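Local coordinates for hypothetical protein (Parabacteroides merdae, PDB 4OO3) that is of unknown function but is probably an NAD-dependent oxidoreductase, joining an NAD-binding Rossmann fold to a putative oxidoreductase C-terminal domain, at residues A[103-106]-A[107-111]; A[115-118]-A[119-123]. All blocks are in the same frame, centred on the assembly; numbering follows the deposited sequence.

Interaction 1 of 2, residues A[103-106]-A[107-111]; sequences EYIK and KTLEA
Lys106 reaches one turn along the helix to Glu110, and the pair ends in a long salt bridge, Lys106 NZ to Glu110 OE2 at 3.7 Å. From CB, which starts beside the peptide to the next residue, Lys106 climbs through CG and CD and bends at chi3 (77°), bringing Lys106 CE within 3.8 Å of Glu110 OE2 just before NZ arrives. Glu110 comes across it with an extended chain, its CG lying over Lys106 O. Lys106 O also accepts the backbone N-H of Glu110, with Glu110 N 3.0 Å away. This is helix 98-110, the crossover of a right-handed beta-alpha-beta unit between strands 91-94 and 114-117 of the Rossmann sheet. Helix 125-140 packs on Lys106 and Leu109, while Ile105 and Thr108 rest on strand 114-117. Ile105 CG2 meets Leu109 CD1 at 3.7 Å, the two chains running alongside each other. Thr108 doubles up on Tyr104 O: with OG1 beside its own backbone N (chi1 -58°), the hydroxyl donates at 2.8 Å from above the carbonyl plane, while Thr108 N donates at 3.1 Å from the opposite face. Tyr104 leaves the helix away from 107-111, and its OH is hydrogen-bonded to Tyr79 OH and Asp18 OD2. Among the partly exposed residues, Glu103 OE2 touches the aliphatic Lys107 CG at 3.5 Å.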
ATOM      1  N   GLU A 103     -18.442  -2.794  -1.122  1.00 35.56           N
ATOM      2  CA  GLU A 103     -19.696  -3.557  -1.073  1.00 38.00           C
ATOM      3  C   GLU A 103     -19.414  -5.062  -1.011  1.00 34.36           C
ATOM      4  O   GLU A 103     -19.992  -5.760  -0.184  1.00 37.62           O
ATOM      5  CB  GLU A 103     -20.591  -3.210  -2.269  1.00 41.89           C
ATOM      6  CG  GLU A 103     -21.990  -3.814  -2.228  1.00 48.94           C
ATOM      7  CD  GLU A 103     -22.776  -3.469  -0.965  1.00 53.35           C
ATOM      8  OE1 GLU A 103     -22.670  -2.323  -0.467  1.00 55.00           O
ATOM      9  OE2 GLU A 103     -23.512  -4.353  -0.477  1.00 48.82           O
ATOM     10  N   TYR A 104     -18.517  -5.550  -1.864  1.00 31.07           N
ATOM     11  CA  TYR A 104     -18.064  -6.937  -1.792  1.00 29.97           C
ATOM     12  C   TYR A 104     -17.627  -7.296  -0.378  1.00 29.50           C
ATOM     13  O   TYR A 104     -18.014  -8.327   0.164  1.00 29.05           O
ATOM     14  CB  TYR A 104     -16.842  -7.175  -2.686  1.00 32.03           C
ATOM     15  CG  TYR A 104     -17.039  -7.181  -4.186  1.00 31.03           C
ATOM     16  CD1 TYR A 104     -18.301  -7.288  -4.773  1.00 31.12           C
ATOM     17  CD2 TYR A 104     -15.928  -7.133  -5.024  1.00 30.88           C
ATOM     18  CE1 TYR A 104     -18.439  -7.322  -6.152  1.00 31.41           C
ATOM     19  CE2 TYR A 104     -16.058  -7.160  -6.395  1.00 30.93           C
ATOM     20  CZ  TYR A 104     -17.312  -7.256  -6.954  1.00 32.27           C
ATOM     21  OH  TYR A 104     -17.412  -7.283  -8.324  1.00 35.33           O
ATOM     22  N   ILE A 105     -16.781  -6.449   0.200  1.00 29.35           N
ATOM     23  CA  ILE A 105     -16.245  -6.692   1.536  1.00 29.47           C
ATOM     24  C   ILE A 105     -17.353  -6.800   2.575  1.00 29.63           C
ATOM     25  O   ILE A 105     -17.341  -7.707   3.398  1.00 31.17           O
ATOM     26  CB  ILE A 105     -15.216  -5.609   1.943  1.00 28.73           C
ATOM     27  CG1 ILE A 105     -13.920  -5.795   1.138  1.00 29.32           C
ATOM     28  CG2 ILE A 105     -14.910  -5.679   3.436  1.00 28.47           C
ATOM     29  CD1 ILE A 105     -12.881  -4.705   1.331  1.00 30.44           C
ATOM     30  N   LYS A 106     -18.306  -5.878   2.545  1.00 31.46           N
ATOM     31  CA  LYS A 106     -19.395  -5.894   3.519  1.00 34.07           C
ATOM     32  C   LYS A 106     -20.191  -7.211   3.478  1.00 32.37           C
ATOM     33  O   LYS A 106     -20.414  -7.848   4.510  1.00 32.35           O
ATOM     34  CB  LYS A 106     -20.340  -4.704   3.299  1.00 39.05           C
ATOM     35  CG  LYS A 106     -21.220  -4.420   4.504  1.00 42.92           C
ATOM     36  CD  LYS A 106     -22.523  -3.749   4.118  1.00 53.27           C
ATOM     37  CE  LYS A 106     -23.512  -4.735   3.516  1.00 60.08           C
ATOM     38  NZ  LYS A 106     -24.912  -4.245   3.663  1.00 60.83           N
ATOM     39  N   LYS A 107     -20.601  -7.623   2.283  1.00 31.99           N
ATOM     40  CA  LYS A 107     -21.443  -8.813   2.134  1.00 32.79           C
ATOM     41  C   LYS A 107     -20.706 -10.082   2.520  1.00 32.44           C
ATOM     42  O   LYS A 107     -21.310 -11.033   3.021  1.00 32.14           O
ATOM     43  CB  LYS A 107     -21.962  -8.938   0.707  1.00 33.11           C
ATOM     44  CG  LYS A 107     -22.776  -7.736   0.262  1.00 34.60           C
ATOM     45  CD  LYS A 107     -23.779  -8.109  -0.808  1.00 35.83           C
ATOM     46  CE  LYS A 107     -24.988  -8.784  -0.187  1.00 37.09           C
ATOM     47  NZ  LYS A 107     -25.909  -9.288  -1.232  1.00 40.06           N
ATOM     48  N   THR A 108     -19.397 -10.089   2.291  1.00 31.27           N
ATOM     49  CA  THR A 108     -18.572 -11.230   2.650  1.00 29.81           C
ATOM     50  C   THR A 108     -18.460 -11.371   4.169  1.00 30.95           C
ATOM     51  O   THR A 108     -18.559 -12.471   4.699  1.00 33.95           O
ATOM     52  CB  THR A 108     -17.178 -11.117   2.016  1.00 27.06           C
ATOM     53  OG1 THR A 108     -17.313 -11.032   0.592  1.00 26.15           O
ATOM     54  CG2 THR A 108     -16.343 -12.315   2.354  1.00 26.90           C
ATOM     55  N   LEU A 109     -18.253 -10.258   4.863  1.00 31.43           N
ATOM     56  CA  LEU A 109     -18.140 -10.276   6.322  1.00 31.65           C
ATOM     57  C   LEU A 109     -19.458 -10.681   6.989  1.00 31.53           C
ATOM     58  O   LEU A 109     -19.450 -11.466   7.936  1.00 31.52           O
ATOM     59  CB  LEU A 109     -17.674  -8.915   6.842  1.00 31.90           C
ATOM     60  CG  LEU A 109     -16.254  -8.507   6.446  1.00 29.93           C
ATOM     61  CD1 LEU A 109     -16.070  -7.008   6.632  1.00 29.78           C
ATOM     62  CD2 LEU A 109     -15.211  -9.282   7.239  1.00 28.04           C
ATOM     63  N   GLU A 110     -20.577 -10.155   6.491  1.00 32.96           N
ATOM     64  CA  GLU A 110     -21.913 -10.601   6.919  1.00 34.84           C
ATOM     65  C   GLU A 110     -22.071 -12.116   6.850  1.00 36.52           C
ATOM     66  O   GLU A 110     -22.776 -12.708   7.666  1.00 37.00           O
ATOM     67  CB  GLU A 110     -22.993 -10.002   6.031  1.00 37.48           C
ATOM     68  CG  GLU A 110     -23.269  -8.533   6.270  1.00 39.45           C
ATOM     69  CD  GLU A 110     -24.413  -8.025   5.413  1.00 43.22           C
ATOM     70  OE1 GLU A 110     -24.523  -8.436   4.227  1.00 44.37           O
ATOM     71  OE2 GLU A 110     -25.204  -7.213   5.928  1.00 45.67           O
ATOM     72  N   ALA A 111     -21.431 -12.741   5.862  1.00 33.50           N
ATOM     73  CA  ALA A 111     -21.510 -14.186   5.692  1.00 33.62           C
ATOM     74  C   ALA A 111     -20.530 -14.949   6.580  1.00 34.80           C
ATOM     75  O   ALA A 111     -20.429 -16.175   6.475  1.00 36.43           O
ATOM     76  CB  ALA A 111     -21.299 -14.549   4.227  1.00 33.08           C
TER

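Interaction 2 of 2, residues A[115-118]-A[119-123]; sequences VLSD and KPMAI
Where strand 114-117 runs out at the C-terminal edge of the parallel Rossmann sheet, the chain turns through Asp118-Lys119-Pro120, with a cis peptide before the proline. A Lys-Pro at this place is a familiar feature of the Gfo/Idh/MocA oxidoreductases, where the lysine is commonly part of the active site; a similar role here is plausible. The Asp118 and Lys119 side chains leave the backbone alongside one another, and Asp118 OD1 takes the Lys119 N-H in a weak bond, with Lys119 N 2.8 Å away but the angle bent to 124°. The other carboxylate oxygen, OD2, is hydrogen-bonded to His23. Lys119 starts with CG wedged between its backbone N and carbonyl carbon (chi1 45°), which sets CG 3.6 Å from Asp118 OD1; the chain then bends twice and carries NZ to a salt bridge with Asp218. Ser117 closes the inside of the turn. Ser117 OG donates to Asp118 O at 2.7 Å, tilted 15° from the carbonyl plane, and also bonds Lys101 NZ from helix 98-110. Selenomethionine 121 folds back over the serine, with Met121 CG 3.7 Å from Ser117 OG and Met121 SE 3.9 Å from Ser117 CB.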
ATOM      1  N   VAL A 115     -11.578 -11.489   5.614  1.00 30.47           N
ATOM      2  CA  VAL A 115     -11.201 -10.783   4.380  1.00 30.19           C
ATOM      3  C   VAL A 115      -9.794 -10.185   4.425  1.00 28.14           C
ATOM      4  O   VAL A 115      -9.464  -9.410   5.322  1.00 28.46           O
ATOM      5  CB  VAL A 115     -12.202  -9.651   4.065  1.00 30.78           C
ATOM      6  CG1 VAL A 115     -11.791  -8.882   2.815  1.00 30.01           C
ATOM      7  CG2 VAL A 115     -13.603 -10.208   3.913  1.00 32.05           C
ATOM      8  N   LEU A 116      -8.977 -10.552   3.444  1.00 26.33           N
ATOM      9  CA  LEU A 116      -7.724  -9.856   3.167  1.00 26.29           C
ATOM     10  C   LEU A 116      -7.925  -9.088   1.860  1.00 27.04           C
ATOM     11  O   LEU A 116      -8.116  -9.682   0.798  1.00 24.98           O
ATOM     12  CB  LEU A 116      -6.554 -10.843   3.033  1.00 25.96           C
ATOM     13  CG  LEU A 116      -5.161 -10.263   2.761  1.00 25.56           C
ATOM     14  CD1 LEU A 116      -4.693  -9.412   3.932  1.00 25.11           C
ATOM     15  CD2 LEU A 116      -4.158 -11.372   2.497  1.00 26.86           C
ATOM     16  N   SER A 117      -7.881  -7.766   1.937  1.00 29.55           N
ATOM     17  CA  SER A 117      -8.066  -6.938   0.757  1.00 28.48           C
ATOM     18  C   SER A 117      -6.826  -6.118   0.506  1.00 29.67           C
ATOM     19  O   SER A 117      -6.215  -5.600   1.434  1.00 32.03           O
ATOM     20  CB  SER A 117      -9.252  -5.999   0.955  1.00 28.45           C
ATOM     21  OG  SER A 117      -9.311  -5.030  -0.079  1.00 27.73           O
ATOM     22  N   ASP A 118      -6.458  -5.988  -0.758  1.00 29.69           N
ATOM     23  CA  ASP A 118      -5.500  -4.982  -1.151  1.00 28.14           C
ATOM     24  C   ASP A 118      -6.078  -3.593  -0.850  1.00 28.64           C
ATOM     25  O   ASP A 118      -7.293  -3.417  -0.701  1.00 27.30           O
ATOM     26  CB  ASP A 118      -5.199  -5.091  -2.644  1.00 29.71           C
ATOM     27  CG  ASP A 118      -3.874  -4.450  -3.023  1.00 31.78           C
ATOM     28  OD1 ASP A 118      -3.151  -3.962  -2.120  1.00 33.82           O
ATOM     29  OD2 ASP A 118      -3.550  -4.453  -4.229  1.00 30.40           O
ATOM     30  N   LYS A 119      -5.199  -2.613  -0.733  1.00 26.74           N
ATOM     31  CA  LYS A 119      -5.623  -1.219  -0.693  1.00 29.89           C
ATOM     32  C   LYS A 119      -6.143  -0.760  -2.061  1.00 30.34           C
ATOM     33  O   LYS A 119      -5.839  -1.377  -3.084  1.00 30.74           O
ATOM     34  CB  LYS A 119      -4.472  -0.316  -0.231  1.00 31.80           C
ATOM     35  CG  LYS A 119      -3.111  -0.602  -0.874  1.00 34.08           C
ATOM     36  CD  LYS A 119      -2.641   0.475  -1.829  1.00 39.65           C
ATOM     37  CE  LYS A 119      -3.373   0.454  -3.150  1.00 40.72           C
ATOM     38  NZ  LYS A 119      -2.525   1.059  -4.201  1.00 44.49           N
ATOM     39  N   PRO A 120      -6.960   0.308  -2.091  1.00 31.69           N
ATOM     40  CA  PRO A 120      -7.635   0.977  -0.987  1.00 28.41           C
ATOM     41  C   PRO A 120      -9.000   0.349  -0.737  1.00 29.13           C
ATOM     42  O   PRO A 120      -9.749   0.105  -1.690  1.00 27.75           O
ATOM     43  CB  PRO A 120      -7.810   2.407  -1.507  1.00 29.70           C
ATOM     44  CG  PRO A 120      -7.931   2.253  -2.978  1.00 29.04           C
ATOM     45  CD  PRO A 120      -7.187   1.009  -3.373  1.00 28.71           C
HETATM   46  N   MSE A 121      -9.319   0.102   0.532  1.00 29.39           N
HETATM   47  CA  MSE A 121     -10.616  -0.479   0.932  1.00 27.09           C
HETATM   48  C   MSE A 121     -11.747   0.508   0.879  1.00 28.66           C
HETATM   49  O   MSE A 121     -12.905   0.122   1.003  1.00 32.42           O
HETATM   50  CB  MSE A 121     -10.505  -1.085   2.336  1.00 23.53           C
HETATM   51  CG  MSE A 121      -9.517  -2.248   2.307  1.00 21.75           C
HETATM   52 SE   MSE A 121      -9.819  -3.436   3.850  0.75 19.11          SE
HETATM   53  CE  MSE A 121      -9.197  -2.179   5.219  1.00 20.55           C
ATOM     54  N   ALA A 122     -11.430   1.789   0.708  1.00 31.17           N
ATOM     55  CA  ALA A 122     -12.442   2.814   0.424  1.00 32.04           C
ATOM     56  C   ALA A 122     -11.828   3.902  -0.450  1.00 31.62           C
ATOM     57  O   ALA A 122     -10.668   4.266  -0.238  1.00 31.51           O
ATOM     58  CB  ALA A 122     -12.987   3.412   1.713  1.00 32.75           C
ATOM     59  N   ILE A 123     -12.611   4.407  -1.415  1.00 30.58           N
ATOM     60  CA  ILE A 123     -12.153   5.414  -2.390  1.00 30.65           C
ATOM     61  C   ILE A 123     -12.907   6.753  -2.329  1.00 31.70           C
ATOM     62  O   ILE A 123     -12.676   7.635  -3.159  1.00 29.65           O
ATOM     63  CB  ILE A 123     -12.231   4.881  -3.841  1.00 30.19           C
ATOM     64  CG1 ILE A 123     -13.681   4.612  -4.261  1.00 31.17           C
ATOM     65  CG2 ILE A 123     -11.390   3.631  -3.996  1.00 28.91           C
ATOM     66  CD1 ILE A 123     -13.826   4.204  -5.715  1.00 31.21           C
TER

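How the interactions relate
Interaction 1 lies on the helix and interaction 2 at the end of the strand that follows it, so the two are consecutive pieces of one Rossmann half. Their centres are 12 Å apart, yet they touch: Thr108 CG2 and Leu109 CD2 each pack on Val115 CG2 at 3.8 Å, and Ile105 CD1 lies against Ser117 OG. The helical contact is partly buried, with regular backbone bonds and one long salt bridge among partly exposed and exposed residues. Interaction 2 is mostly buried; past the strand end, its loop is held by side-chain bonds to backbone in place of a repeating helical pattern. Interaction 1 has one such bond, from Thr108, added to its helical ones.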